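Local coordinates for protein putative secreted endoglycosylceramidase (Rhodococcus hoagii, PDB 6JYZ) that probably hydrolyses O-glycosidic bonds as a family 5 glycoside hydrolase, acting as an endogalactosylceramidase that releases the sugar part of galactosyl glycolipids, at residues Q395-E399 with G400-Q404; N85-W88 with S89-E92; V27-G30 with A31-V35; G96-A100 with A101-R105. All coordinates share one frame; numbering follows the deposited sequence.

Interaction 1. Residues Q395-E399 with G400-Q404; sequences QGLVE and GFAEQ
The first turn of the short helix 399-405, entered directly from strand 394-397, is built where Val398 meets Phe401 and Ala402. Val398 holds the N-cap position, and its carbonyl opens the helical bonding: Ala402 N reaches Val398 O at 2.9 Å with a nearly straight N-H...O angle of 174°, while Phe401 N makes a weaker bond to the same oxygen. One residue on, Glu403 N donates to Glu399 O at 2.9 Å, so the i to i+4 pattern is established from the outset. Val398 offers no side-chain acceptor to the first amides, so only its carbonyl takes part in the helical bonding. What its side chain adds is a hydrophobic contact: CG1, turned anti to the backbone N (chi1 175°), lies 3.7 Å from Phe401 CD2, the two side chains running side by side in the same direction. On a different side of the turn, Leu397 CD1 comes within 4.2 Å of Ala402 CB, a looser apolar contact that ties the strand end to the helix. Glu403 CG lies 3.4 Å from Glu399 O; beyond CG the chain runs on extended. Around this junction, Val398 rests on Pro336 and Phe401 on Val343, both of helix 336-353. The Phe401 ring also meets Trp359 of strand 356-359 edge-to-face, and strand 394-397 pairs antiparallel with strand 385-387.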
loop_
_atom_site.group_PDB
_atom_site.type_symbol
_atom_site.label_atom_id
_atom_site.label_comp_id
_atom_site.label_asym_id
_atom_site.label_seq_id
_atom_site.Cartn_x
_atom_site.Cartn_y
_atom_site.Cartn_z
ATOM N N GLN A 395 -12.651 -5.755 18.414
ATOM C CA GLN A 395 -13.483 -6.917 18.705
ATOM C C GLN A 395 -13.421 -7.994 17.613
ATOM O O GLN A 395 -14.385 -8.300 16.901
ATOM C CB GLN A 395 -14.927 -6.451 18.893
ATOM C CG GLN A 395 -15.061 -5.518 20.075
ATOM C CD GLN A 395 -16.516 -5.163 20.347
ATOM O OE1 GLN A 395 -17.398 -5.332 19.508
ATOM N NE2 GLN A 395 -16.745 -4.576 21.504
ATOM N N GLY A 396 -12.275 -8.648 17.587
ATOM C CA GLY A 396 -12.035 -9.760 16.683
ATOM C C GLY A 396 -11.781 -9.358 15.231
ATOM O O GLY A 396 -11.646 -8.177 14.857
ATOM N N LEU A 397 -11.658 -10.392 14.421
ATOM C CA LEU A 397 -11.323 -10.315 13.014
ATOM C C LEU A 397 -12.570 -10.584 12.202
ATOM O O LEU A 397 -13.501 -11.307 12.600
ATOM C CB LEU A 397 -10.328 -11.420 12.645
ATOM C CG LEU A 397 -8.903 -11.227 13.178
ATOM C CD1 LEU A 397 -8.100 -12.536 13.072
ATOM C CD2 LEU A 397 -8.132 -10.166 12.407
ATOM N N VAL A 398 -12.574 -10.093 10.953
ATOM C CA VAL A 398 -13.594 -10.411 9.985
ATOM C C VAL A 398 -13.116 -11.714 9.355
ATOM O O VAL A 398 -12.270 -11.746 8.439
ATOM C CB VAL A 398 -13.713 -9.279 8.940
ATOM C CG1 VAL A 398 -14.696 -9.650 7.839
ATOM C CG2 VAL A 398 -14.140 -7.953 9.602
ATOM N N GLU A 399 -13.601 -12.835 9.899
ATOM C CA GLU A 399 -12.906 -14.104 9.697
ATOM C C GLU A 399 -12.955 -14.583 8.247
ATOM O O GLU A 399 -11.960 -15.178 7.805
ATOM C CB GLU A 399 -13.554 -15.168 10.615
ATOM C CG GLU A 399 -13.252 -14.934 12.085
ATOM C CD GLU A 399 -11.816 -15.147 12.559
ATOM O OE1 GLU A 399 -10.923 -15.622 11.733
ATOM O OE2 GLU A 399 -11.551 -14.825 13.782
ATOM N N GLY A 400 -14.053 -14.350 7.520
ATOM C CA GLY A 400 -14.147 -14.782 6.146
ATOM C C GLY A 400 -13.061 -14.170 5.240
ATOM O O GLY A 400 -12.644 -14.789 4.275
ATOM N N PHE A 401 -12.651 -12.909 5.568
ATOM C CA PHE A 401 -11.573 -12.287 4.808
ATOM C C PHE A 401 -10.236 -12.719 5.413
ATOM O O PHE A 401 -9.318 -13.008 4.666
ATOM C CB PHE A 401 -11.757 -10.769 4.817
ATOM C CG PHE A 401 -12.938 -10.276 4.021
ATOM C CD1 PHE A 401 -13.488 -10.989 2.958
ATOM C CD2 PHE A 401 -13.477 -9.053 4.354
ATOM C CE1 PHE A 401 -14.537 -10.450 2.208
ATOM C CE2 PHE A 401 -14.508 -8.496 3.579
ATOM C CZ PHE A 401 -15.049 -9.227 2.525
ATOM N N ALA A 402 -10.103 -12.672 6.757
ATOM C CA ALA A 402 -8.851 -13.001 7.418
ATOM C C ALA A 402 -8.340 -14.378 7.005
ATOM O O ALA A 402 -7.121 -14.524 6.840
ATOM C CB ALA A 402 -8.904 -12.887 8.924
ATOM N N GLU A 403 -9.249 -15.358 6.836
ATOM C CA GLU A 403 -8.723 -16.673 6.522
ATOM C C GLU A 403 -8.106 -16.686 5.143
ATOM O O GLU A 403 -7.184 -17.464 4.890
ATOM C CB GLU A 403 -9.806 -17.726 6.740
ATOM C CG GLU A 403 -10.981 -17.705 5.835
ATOM C CD GLU A 403 -11.980 -18.839 6.128
ATOM O OE1 GLU A 403 -11.779 -19.582 7.121
ATOM O OE2 GLU A 403 -12.910 -18.998 5.347
ATOM N N GLN A 404 -8.592 -15.889 4.177
ATOM C CA GLN A 404 -7.927 -15.817 2.895
ATOM C C GLN A 404 -6.581 -15.102 2.986
ATOM O O GLN A 404 -5.587 -15.511 2.371
ATOM C CB GLN A 404 -8.830 -15.094 1.882
ATOM C CG GLN A 404 -10.114 -15.841 1.562
ATOM C CD GLN A 404 -9.821 -17.189 0.965
ATOM O OE1 GLN A 404 -8.926 -17.360 0.133
ATOM N NE2 GLN A 404 -10.660 -18.131 1.367
#

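Interaction 2. Residues N85-W88 with S89-E92; sequences NIAW and SALE
Trp88 and Glu92, four residues apart on the short helix 88-91 and just beyond it, are joined by an indole-to-carboxylate hydrogen bond. Trp88 NE1 donates to Glu92 OE1 at 2.8 Å with an N-H...O angle of 177°. The acceptor lies in the ring plane at the indole edge, whereas the donor meets OE1 on its anti side and somewhat out of the carboxylate plane; the two planes are 44° apart. Trp88 CG stands anti to the backbone N (chi1 179°), which lays the indole alongside Glu92, with CD1 3.7 Å from Glu92 CB. OE1 also bonds Thr200 OG1, and OE2 takes the amide of Gly96, so both carboxylate oxygens have partners. In the backbone, Ala87 O serves two amides: Leu91 N at 3.1 Å in the carbonyl plane, and Ala90 N at 3.0 Å from above it. Trp88 O accepts from Glu92 N at 2.9 Å, while Ser89 OG bonds Asp52 OD2. Ile86 CD1 and Leu91 CD1, 4.2 Å apart, add an apolar contact. A phenylalanine in place of Trp88 would probably leave Glu92 OE1 without its indole donor and the carboxylate less firmly fixed. With two N-H donors and the Thr200 hydroxyl around a buried carboxylate, the chemistry implies that these hydrogen bonds probably stabilise and orient the Glu92 side chain.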
loop_
_atom_site.group_PDB
_atom_site.type_symbol
_atom_site.label_atom_id
_atom_site.label_comp_id
_atom_site.label_asym_id
_atom_site.label_seq_id
_atom_site.Cartn_x
_atom_site.Cartn_y
_atom_site.Cartn_z
ATOM N N ASN A 85 1.038 4.082 5.911
ATOM C CA ASN A 85 0.478 5.284 5.271
ATOM C C ASN A 85 0.875 6.500 6.109
ATOM O O ASN A 85 0.295 6.705 7.194
ATOM C CB ASN A 85 -1.049 5.138 5.210
ATOM C CG ASN A 85 -1.565 3.785 4.746
ATOM O OD1 ASN A 85 -2.425 3.213 5.447
ATOM N ND2 ASN A 85 -1.127 3.283 3.601
ATOM N N ILE A 86 1.783 7.284 5.580
ATOM C CA ILE A 86 2.297 8.462 6.288
ATOM C C ILE A 86 1.874 9.729 5.562
ATOM O O ILE A 86 1.382 9.682 4.426
ATOM C CB ILE A 86 3.812 8.400 6.451
ATOM C CG1 ILE A 86 4.541 8.445 5.118
ATOM C CG2 ILE A 86 4.233 7.145 7.268
ATOM C CD1 ILE A 86 6.067 8.593 5.214
ATOM N N ALA A 87 2.013 10.887 6.220
ATOM C CA ALA A 87 1.427 12.138 5.713
ATOM C C ALA A 87 2.467 13.212 5.524
ATOM O O ALA A 87 3.178 13.604 6.488
ATOM C CB ALA A 87 0.378 12.628 6.700
ATOM N N TRP A 88 2.466 13.788 4.345
ATOM C CA TRP A 88 3.262 14.982 4.100
ATOM C C TRP A 88 2.909 16.072 5.113
ATOM O O TRP A 88 3.832 16.773 5.622
ATOM C CB TRP A 88 2.962 15.452 2.657
ATOM C CG TRP A 88 3.689 16.702 2.218
ATOM C CD1 TRP A 88 4.787 17.331 2.790
ATOM C CD2 TRP A 88 3.344 17.457 1.046
ATOM N NE1 TRP A 88 5.125 18.419 2.030
ATOM C CE2 TRP A 88 4.267 18.524 0.976
ATOM C CE3 TRP A 88 2.326 17.313 0.063
ATOM C CZ2 TRP A 88 4.208 19.462 -0.064
ATOM C CZ3 TRP A 88 2.295 18.250 -0.972
ATOM C CH2 TRP A 88 3.214 19.304 -1.034
ATOM N N SER A 89 1.649 16.225 5.484
ATOM C CA SER A 89 1.260 17.272 6.408
ATOM C C SER A 89 1.939 17.105 7.753
ATOM O O SER A 89 2.127 18.129 8.430
ATOM C CB SER A 89 -0.242 17.337 6.572
ATOM O OG SER A 89 -0.688 16.107 7.141
ATOM N N ALA A 90 2.248 15.902 8.174
ATOM C CA ALA A 90 2.922 15.697 9.486
ATOM C C ALA A 90 4.414 15.806 9.298
ATOM O O ALA A 90 5.102 16.274 10.215
ATOM C CB ALA A 90 2.525 14.333 10.006
ATOM N N LEU A 91 4.995 15.478 8.162
ATOM C CA LEU A 91 6.416 15.615 7.965
ATOM C C LEU A 91 6.770 17.091 7.843
ATOM O O LEU A 91 7.860 17.527 8.311
ATOM C CB LEU A 91 6.870 14.922 6.684
ATOM C CG LEU A 91 6.840 13.395 6.785
ATOM C CD1 LEU A 91 6.781 12.743 5.380
ATOM C CD2 LEU A 91 8.067 12.876 7.566
ATOM N N GLU A 92 5.980 17.899 7.141
ATOM C CA GLU A 92 6.316 19.280 6.775
ATOM C C GLU A 92 5.175 20.164 7.185
ATOM O O GLU A 92 4.366 20.662 6.360
ATOM C CB GLU A 92 6.594 19.377 5.282
ATOM C CG GLU A 92 7.240 20.736 4.952
ATOM C CD GLU A 92 7.654 20.913 3.519
ATOM O OE1 GLU A 92 7.308 20.109 2.604
ATOM O OE2 GLU A 92 8.401 21.915 3.257
#

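Interaction 3. Residues V27-G30 with A31-V35; sequences VEDG and AIKDV
Ala31 closes a tight turn with Glu28, each bonding the other through the backbone: Glu28 N donates to Ala31 O at 2.9 Å, and Ala31 N returns to Glu28 O at 3.0 Å. Ala31 O also receives a CA-H...O contact from Val27 CA at 3.3 Å. Ile32 follows as the non-hydrogen-bonded antiparallel partner of Val27, their CA atoms 4.6 Å apart. Both side chains lie on the face that packs on Leu259 of strand 259-262. Lys33 comes next, its side chain directed toward 27-30. Extended beyond CG, it crosses the Glu28 side chain obliquely and brings NZ to 3.2 Å from Glu28 OE1, a salt bridge that uses the anti lone pair of that oxygen. Lys33 CE also passes 3.6 Å from Glu28 O, while Asp29 OD2, at 4.5 Å from Lys33 NZ, adds an opposite charge beyond bonding range. Asp34 points away from 27-30, and its OD2 forms a salt bridge with Arg38. With Asp29 and Gly30 at its corners, both at positive phi (58° and 81°), this is a two-residue beta hairpin closed by a type I' turn.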
loop_
_atom_site.group_PDB
_atom_site.type_symbol
_atom_site.label_atom_id
_atom_site.label_comp_id
_atom_site.label_asym_id
_atom_site.label_seq_id
_atom_site.Cartn_x
_atom_site.Cartn_y
_atom_site.Cartn_z
ATOM N N VAL A 27 15.819 -5.524 -6.973
ATOM C CA VAL A 27 15.027 -5.994 -8.087
ATOM C C VAL A 27 15.977 -6.690 -9.050
ATOM O O VAL A 27 17.043 -6.131 -9.374
ATOM C CB VAL A 27 14.296 -4.825 -8.776
ATOM C CG1 VAL A 27 13.675 -5.291 -10.102
ATOM C CG2 VAL A 27 13.260 -4.201 -7.875
ATOM N N GLU A 28 15.578 -7.870 -9.533
ATOM C CA GLU A 28 16.346 -8.454 -10.616
ATOM C C GLU A 28 15.339 -9.194 -11.494
ATOM O O GLU A 28 14.525 -9.966 -10.980
ATOM C CB GLU A 28 17.413 -9.382 -10.079
ATOM C CG GLU A 28 18.280 -9.882 -11.222
ATOM C CD GLU A 28 19.388 -10.724 -10.655
ATOM O OE1 GLU A 28 19.053 -11.712 -9.983
ATOM O OE2 GLU A 28 20.570 -10.344 -10.839
ATOM N N ASP A 29 15.441 -8.958 -12.829
ATOM C CA ASP A 29 14.732 -9.772 -13.794
ATOM C C ASP A 29 13.249 -9.726 -13.516
ATOM O O ASP A 29 12.547 -10.744 -13.592
ATOM C CB ASP A 29 15.234 -11.208 -13.751
ATOM C CG ASP A 29 16.651 -11.301 -14.326
ATOM O OD1 ASP A 29 17.026 -10.426 -15.157
ATOM O OD2 ASP A 29 17.375 -12.205 -13.884
ATOM N N GLY A 30 12.760 -8.528 -13.217
ATOM C CA GLY A 30 11.343 -8.352 -13.128
ATOM C C GLY A 30 10.746 -8.805 -11.794
ATOM O O GLY A 30 9.528 -8.853 -11.641
ATOM N N ALA A 31 11.625 -9.205 -10.801
ATOM C CA ALA A 31 11.104 -9.649 -9.515
ATOM C C ALA A 31 11.756 -8.894 -8.376
ATOM O O ALA A 31 12.923 -8.555 -8.454
ATOM C CB ALA A 31 11.369 -11.168 -9.341
ATOM N N ILE A 32 11.012 -8.746 -7.299
ATOM C CA ILE A 32 11.599 -8.339 -6.015
ATOM C C ILE A 32 12.371 -9.529 -5.450
ATOM O O ILE A 32 11.840 -10.638 -5.337
ATOM C CB ILE A 32 10.521 -7.842 -5.058
ATOM C CG1 ILE A 32 9.833 -6.578 -5.644
ATOM C CG2 ILE A 32 11.178 -7.508 -3.739
ATOM C CD1 ILE A 32 8.632 -6.039 -4.834
ATOM N N LYS A 33 13.633 -9.282 -5.152
ATOM C CA LYS A 33 14.512 -10.317 -4.592
ATOM C C LYS A 33 15.269 -9.770 -3.417
ATOM O O LYS A 33 15.373 -8.547 -3.212
ATOM C CB LYS A 33 15.517 -10.783 -5.654
ATOM C CG LYS A 33 14.844 -11.428 -6.883
ATOM C CD LYS A 33 15.795 -12.345 -7.588
ATOM C CE LYS A 33 15.254 -12.818 -8.910
ATOM N NZ LYS A 33 16.383 -13.455 -9.692
ATOM N N ASP A 34 15.879 -10.629 -2.614
ATOM C CA ASP A 34 16.830 -10.119 -1.643
ATOM C C ASP A 34 18.234 -10.226 -2.213
ATOM O O ASP A 34 18.463 -10.756 -3.309
ATOM C CB ASP A 34 16.599 -10.789 -0.307
ATOM C CG ASP A 34 17.015 -12.218 -0.245
ATOM O OD1 ASP A 34 17.728 -12.715 -1.085
ATOM O OD2 ASP A 34 16.572 -12.808 0.768
ATOM N N VAL A 35 19.168 -9.640 -1.445
ATOM C CA VAL A 35 20.555 -9.645 -1.924
ATOM C C VAL A 35 21.202 -11.021 -1.893
ATOM O O VAL A 35 22.264 -11.127 -2.533
ATOM C CB VAL A 35 21.412 -8.583 -1.195
ATOM C CG1 VAL A 35 20.935 -7.192 -1.627
ATOM C CG2 VAL A 35 21.359 -8.799 0.307
#

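Interaction 4. Residues G96-A100 with A101-R105; sequences GAFDA and AYVAR
Asp99 caps the N-terminus of helix 100-115 by bonding amides of Ala101 and Tyr102 in its first turn. Among the polar contacts, Ala101 N donates to Asp99 OD1 at 2.9 Å, coming from above the carboxylate plane, 43° out of it. Tyr102 N makes a longer, weak bond to the same oxygen at 3.4 Å. CG anti to the backbone N (chi1 -174°) carries OD1 to within reach of both amides. A carboxylate at this end is likely to interact favourably with the helix dipole. With an alanine here, the amides of Ala101 and Tyr102 would probably be left without their side-chain acceptor and the helix start without its cap. The backbone bonds begin with Val103 N to Asp99 O at 3.1 Å, and Ala104 N to Ala100 O at 2.9 Å continues the pattern. The apolar contact is between Phe98 and Val103, which cross at about a right angle: Val103 CG2 approaches the ring obliquely, 3.6 Å from Phe98 CZ. The same methyl lies 3.5 Å from Asp99 O, so it touches both the ring and the carbonyl of the N-cap residue. In the surrounding fold, Phe98, Tyr102 and Val103 all pack on Leu91 of helix 88-91, and Tyr102 OH reaches on to Leu50 O and Ala87 N, bringing the start of helix 100-115 against the chain between strand 81-86 and helix 88-91.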
loop_
_atom_site.group_PDB
_atom_site.type_symbol
_atom_site.label_atom_id
_atom_site.label_comp_id
_atom_site.label_asym_id
_atom_site.label_seq_id
_atom_site.Cartn_x
_atom_site.Cartn_y
_atom_site.Cartn_z
ATOM N N GLY A 96 9.019 24.190 4.672
ATOM C CA GLY A 96 10.434 23.960 4.907
ATOM C C GLY A 96 10.709 23.163 6.171
ATOM O O GLY A 96 11.863 22.777 6.347
ATOM N N ALA A 97 9.730 22.921 7.039
ATOM C CA ALA A 97 9.984 22.152 8.275
ATOM C C ALA A 97 10.200 20.675 7.982
ATOM O O ALA A 97 9.745 20.176 6.919
ATOM C CB ALA A 97 8.836 22.287 9.231
ATOM N N PHE A 98 10.839 19.971 8.881
ATOM C CA PHE A 98 10.940 18.524 8.771
ATOM C C PHE A 98 10.827 18.000 10.188
ATOM O O PHE A 98 11.741 18.179 11.004
ATOM C CB PHE A 98 12.242 18.113 8.111
ATOM C CG PHE A 98 12.293 16.615 7.810
ATOM C CD1 PHE A 98 11.447 16.048 6.861
ATOM C CD2 PHE A 98 13.149 15.790 8.528
ATOM C CE1 PHE A 98 11.537 14.667 6.593
ATOM C CE2 PHE A 98 13.225 14.398 8.274
ATOM C CZ PHE A 98 12.387 13.870 7.306
ATOM N N ASP A 99 9.681 17.401 10.548
ATOM C CA ASP A 99 9.398 17.057 11.936
ATOM C C ASP A 99 10.024 15.738 12.326
ATOM O O ASP A 99 9.497 14.627 12.000
ATOM C CB ASP A 99 7.906 17.022 12.215
ATOM C CG ASP A 99 7.566 16.811 13.678
ATOM O OD1 ASP A 99 8.525 16.624 14.483
ATOM O OD2 ASP A 99 6.365 16.811 13.989
ATOM N N ALA A 100 11.195 15.784 12.937
ATOM C CA ALA A 100 11.903 14.585 13.340
ATOM C C ALA A 100 11.168 13.812 14.415
ATOM O O ALA A 100 11.457 12.613 14.552
ATOM C CB ALA A 100 13.283 15.004 13.869
ATOM N N ALA A 101 10.274 14.431 15.180
ATOM C CA ALA A 101 9.521 13.661 16.128
ATOM C C ALA A 101 8.503 12.759 15.404
ATOM O O ALA A 101 8.235 11.635 15.852
ATOM C CB ALA A 101 8.767 14.540 17.103
ATOM N N TYR A 102 7.951 13.238 14.285
ATOM C CA TYR A 102 7.089 12.345 13.469
ATOM C C TYR A 102 7.935 11.285 12.822
ATOM O O TYR A 102 7.553 10.079 12.814
ATOM C CB TYR A 102 6.359 13.207 12.448
ATOM C CG TYR A 102 5.403 12.392 11.573
ATOM C CD1 TYR A 102 4.291 11.817 12.123
ATOM C CD2 TYR A 102 5.644 12.230 10.203
ATOM C CE1 TYR A 102 3.371 11.064 11.367
ATOM C CE2 TYR A 102 4.724 11.509 9.433
ATOM C CZ TYR A 102 3.638 10.953 10.022
ATOM O OH TYR A 102 2.714 10.315 9.192
ATOM N N VAL A 103 9.134 11.590 12.344
ATOM C CA VAL A 103 10.043 10.589 11.814
ATOM C C VAL A 103 10.349 9.549 12.871
ATOM O O VAL A 103 10.427 8.353 12.561
ATOM C CB VAL A 103 11.353 11.200 11.287
ATOM C CG1 VAL A 103 12.304 10.084 10.857
ATOM C CG2 VAL A 103 11.029 12.110 10.091
ATOM N N ALA A 104 10.495 9.932 14.160
ATOM C CA ALA A 104 10.784 8.913 15.173
ATOM C C ALA A 104 9.581 8.013 15.350
ATOM O O ALA A 104 9.807 6.820 15.629
ATOM C CB ALA A 104 11.121 9.637 16.491
ATOM N N ARG A 105 8.339 8.472 15.177
ATOM C CA ARG A 105 7.226 7.532 15.225
ATOM C C ARG A 105 7.285 6.594 14.032
ATOM O O ARG A 105 6.981 5.378 14.189
ATOM C CB ARG A 105 5.903 8.287 15.157
ATOM C CG ARG A 105 5.659 9.177 16.396
ATOM C CD ARG A 105 4.477 10.104 16.324
ATOM N NE ARG A 105 3.243 9.337 16.245
ATOM C CZ ARG A 105 2.127 9.825 15.744
ATOM N NH1 ARG A 105 2.092 11.012 15.156
ATOM N NH2 ARG A 105 1.050 9.067 15.754
#

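Along the chain the contacts come in the order interaction 3, interaction 2, interaction 4, interaction 1. Interactions 2 and 4 are neighbours, with centres 9 Å apart: Leu91 O and Asp99 N are 2.9 Å apart, probably hydrogen-bonded. Together they form the link from strand 81-86 through helix 88-91 to helix 100-115, within the family 5 catalytic region, whose parallel strands and helices fit a (beta/alpha)8 barrel. Interaction 3, an N-terminal hairpin, and interaction 1, a strand-to-helix junction, stand apart, their centres 29 to 35 Å from the others and from each other, so they belong to separate parts of the fold.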